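Local atomic coordinates of nidogen-1 (Mus musculus, PDB entry 1GL4), a protein that associates tightly with laminin in basement membranes, also binds collagen IV and perlecan, and probably has a role in cell-extracellular matrix interactions. Residues S78-N83 against W114-E119. Numbering follows the deposited sequence.
Sequences SYVVMN and WMFAVE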
loop_
_atom_site.group_PDB
_atom_site.type_symbol
_atom_site.label_atom_id
_atom_site.label_comp_id
_atom_site.label_asym_id
_atom_site.label_seq_id
_atom_site.Cartn_x
_atom_site.Cartn_y
_atom_site.Cartn_z
ATOM N N SER A 78 0.916 7.416 -1.189
ATOM C CA SER A 78 1.202 6.199 -0.442
ATOM C C SER A 78 2.627 6.235 0.125
ATOM O O SER A 78 3.537 6.764 -0.511
ATOM C CB SER A 78 1.001 4.991 -1.361
ATOM O OG SER A 78 1.000 3.777 -0.640
ATOM N N TYR A 79 2.806 5.672 1.318
ATOM C CA TYR A 79 4.101 5.651 2.008
ATOM C C TYR A 79 4.468 4.222 2.456
ATOM O O TYR A 79 3.610 3.468 2.945
ATOM C CB TYR A 79 4.027 6.576 3.241
ATOM C CG TYR A 79 5.344 6.880 3.944
ATOM C CD1 TYR A 79 6.085 8.016 3.614
ATOM C CD2 TYR A 79 5.838 6.043 4.947
ATOM C CE1 TYR A 79 7.287 8.314 4.264
ATOM C CE2 TYR A 79 7.046 6.330 5.609
ATOM C CZ TYR A 79 7.759 7.468 5.259
ATOM O OH TYR A 79 8.940 7.776 5.899
ATOM N N VAL A 80 5.739 3.856 2.277
ATOM C CA VAL A 80 6.249 2.544 2.681
ATOM C C VAL A 80 7.740 2.631 2.987
ATOM O O VAL A 80 8.434 3.515 2.478
ATOM C CB VAL A 80 6.085 1.483 1.565
ATOM C CG1 VAL A 80 4.631 1.246 1.262
ATOM C CG2 VAL A 80 6.809 1.943 0.313
ATOM N N VAL A 81 8.229 1.719 3.821
ATOM C CA VAL A 81 9.647 1.662 4.142
ATOM C C VAL A 81 10.143 0.292 3.675
ATOM O O VAL A 81 9.631 -0.744 4.115
ATOM C CB VAL A 81 9.914 1.797 5.659
ATOM C CG1 VAL A 81 11.418 1.671 5.928
ATOM C CG2 VAL A 81 9.411 3.150 6.165
ATOM N N MET A 82 11.137 0.282 2.791
ATOM C CA MET A 82 11.657 -0.979 2.276
ATOM C C MET A 82 11.979 -1.962 3.399
ATOM O O MET A 82 12.605 -1.604 4.402
ATOM C CB MET A 82 12.916 -0.750 1.425
ATOM C CG MET A 82 12.732 0.201 0.243
ATOM S SD MET A 82 11.428 -0.261 -0.932
ATOM C CE MET A 82 11.852 -2.020 -1.270
ATOM N N ASN A 83 11.527 -3.199 3.216
ATOM C CA ASN A 83 11.749 -4.291 4.160
ATOM C C ASN A 83 10.870 -4.277 5.416
ATOM O O ASN A 83 11.017 -5.146 6.278
ATOM C CB ASN A 83 13.230 -4.358 4.562
ATOM C CG ASN A 83 13.700 -5.779 4.832
ATOM O OD1 ASN A 83 14.800 -5.995 5.339
ATOM N ND2 ASN A 83 12.869 -6.759 4.484
ATOM N N TRP A 114 1.862 -5.294 -2.398
ATOM C CA TRP A 114 2.417 -6.390 -3.191
ATOM C C TRP A 114 3.781 -5.959 -3.733
ATOM O O TRP A 114 4.741 -6.730 -3.720
ATOM C CB TRP A 114 1.469 -6.729 -4.353
ATOM C CG TRP A 114 2.048 -7.691 -5.361
ATOM C CD1 TRP A 114 2.199 -9.040 -5.216
ATOM C CD2 TRP A 114 2.589 -7.361 -6.647
ATOM N NE1 TRP A 114 2.804 -9.575 -6.332
ATOM C CE2 TRP A 114 3.054 -8.567 -7.226
ATOM C CE3 TRP A 114 2.728 -6.165 -7.366
ATOM C CZ2 TRP A 114 3.648 -8.611 -8.492
ATOM C CZ3 TRP A 114 3.322 -6.209 -8.632
ATOM C CH2 TRP A 114 3.773 -7.423 -9.179
ATOM N N MET A 115 3.862 -4.716 -4.194
ATOM C CA MET A 115 5.105 -4.178 -4.739
ATOM C C MET A 115 6.263 -4.185 -3.741
ATOM O O MET A 115 7.405 -4.473 -4.114
ATOM C CB MET A 115 4.908 -2.733 -5.212
ATOM C CG MET A 115 4.082 -2.543 -6.473
ATOM S SD MET A 115 3.920 -0.780 -6.892
ATOM C CE MET A 115 5.609 -0.361 -7.227
ATOM N N PHE A 116 5.973 -3.859 -2.482
ATOM C CA PHE A 116 7.019 -3.783 -1.464
ATOM C C PHE A 116 6.946 -4.766 -0.295
ATOM O O PHE A 116 7.461 -4.484 0.787
ATOM C CB PHE A 116 7.093 -2.346 -0.925
ATOM C CG PHE A 116 7.422 -1.322 -1.980
ATOM C CD1 PHE A 116 6.451 -0.445 -2.453
ATOM C CD2 PHE A 116 8.699 -1.256 -2.519
ATOM C CE1 PHE A 116 6.749 0.482 -3.454
ATOM C CE2 PHE A 116 9.009 -0.335 -3.519
ATOM C CZ PHE A 116 8.029 0.536 -3.988
ATOM N N ALA A 117 6.333 -5.926 -0.516
ATOM C CA ALA A 117 6.210 -6.936 0.539
ATOM C C ALA A 117 7.584 -7.388 1.041
ATOM O O ALA A 117 8.568 -7.316 0.310
ATOM C CB ALA A 117 5.441 -8.147 0.014
ATOM N N VAL A 118 7.648 -7.853 2.286
ATOM C CA VAL A 118 8.917 -8.330 2.838
ATOM C C VAL A 118 9.293 -9.595 2.074
ATOM O O VAL A 118 8.509 -10.544 2.015
ATOM C CB VAL A 118 8.794 -8.667 4.339
ATOM C CG1 VAL A 118 10.115 -9.255 4.856
ATOM C CG2 VAL A 118 8.435 -7.409 5.123
ATOM N N GLU A 119 10.487 -9.602 1.487
ATOM C CA GLU A 119 10.955 -10.740 0.706
ATOM C C GLU A 119 11.520 -11.855 1.592
ATOM O O GLU A 119 12.394 -11.623 2.427
ATOM C CB GLU A 119 12.001 -10.260 -0.319
ATOM C CG GLU A 119 11.448 -9.191 -1.283
ATOM C CD GLU A 119 12.451 -8.714 -2.331
ATOM O OE1 GLU A 119 13.581 -8.326 -1.964
ATOM O OE2 GLU A 119 12.106 -8.707 -3.531
HETATM O O HOH W 1 10.267 -4.587 1.206
#
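Between Met82 and Phe116 lies a close Met-aromatic contact, with Met82 SD 3.3 Å from Phe116 CD2 and 4.2 Å from the ring centroid. The sulfur approaches obliquely, 54° off the ring normal. Bends at both chi2 (-57°) and chi3 (-50°) curl the methionine chain and keep its CE methyl close to the same side of the ring, 3.5 Å from Phe116 CD2. Methionine suits this place because its flexible, polarisable thioether can bend to meet an aromatic ring obliquely. Val80, a compact branched residue at home in a strand, serves the other half of the ring: its CG2 methyl makes an off-centre CH-pi contact, 4.1 Å from the Phe116 centroid and nearest to CD1. The flat phenylalanine ring takes methyl and thioether together. Were Phe116 cut back to an alanine, both groups would probably lose their shared aromatic partner, opening a gap between strand and helix end. Beyond the ring a water joins the backbones, accepting from Asn83 N at 2.7 Å and donating to Phe116 O at 2.8 Å, two groups that do not meet directly. Asn83 has left-handed backbone angles, which asparagine tolerates better than most residues. Val118, branched and apolar as suits a strand start, offers it two methyls: CG2 lies 3.6 Å from Asn83 O, and CG1 is near ND2. The contact joins the end of strand 69-81 in the G2 domain, a GFP-like beta-barrel, to the exit of helix 107-115; the same strand carries Tyr79 of the perlecan-binding site. Phe127 of helix 126-130 meets the Phe116 ring as well, while strand 118-119, which follows Ala117, pairs in parallel with strand 266-276.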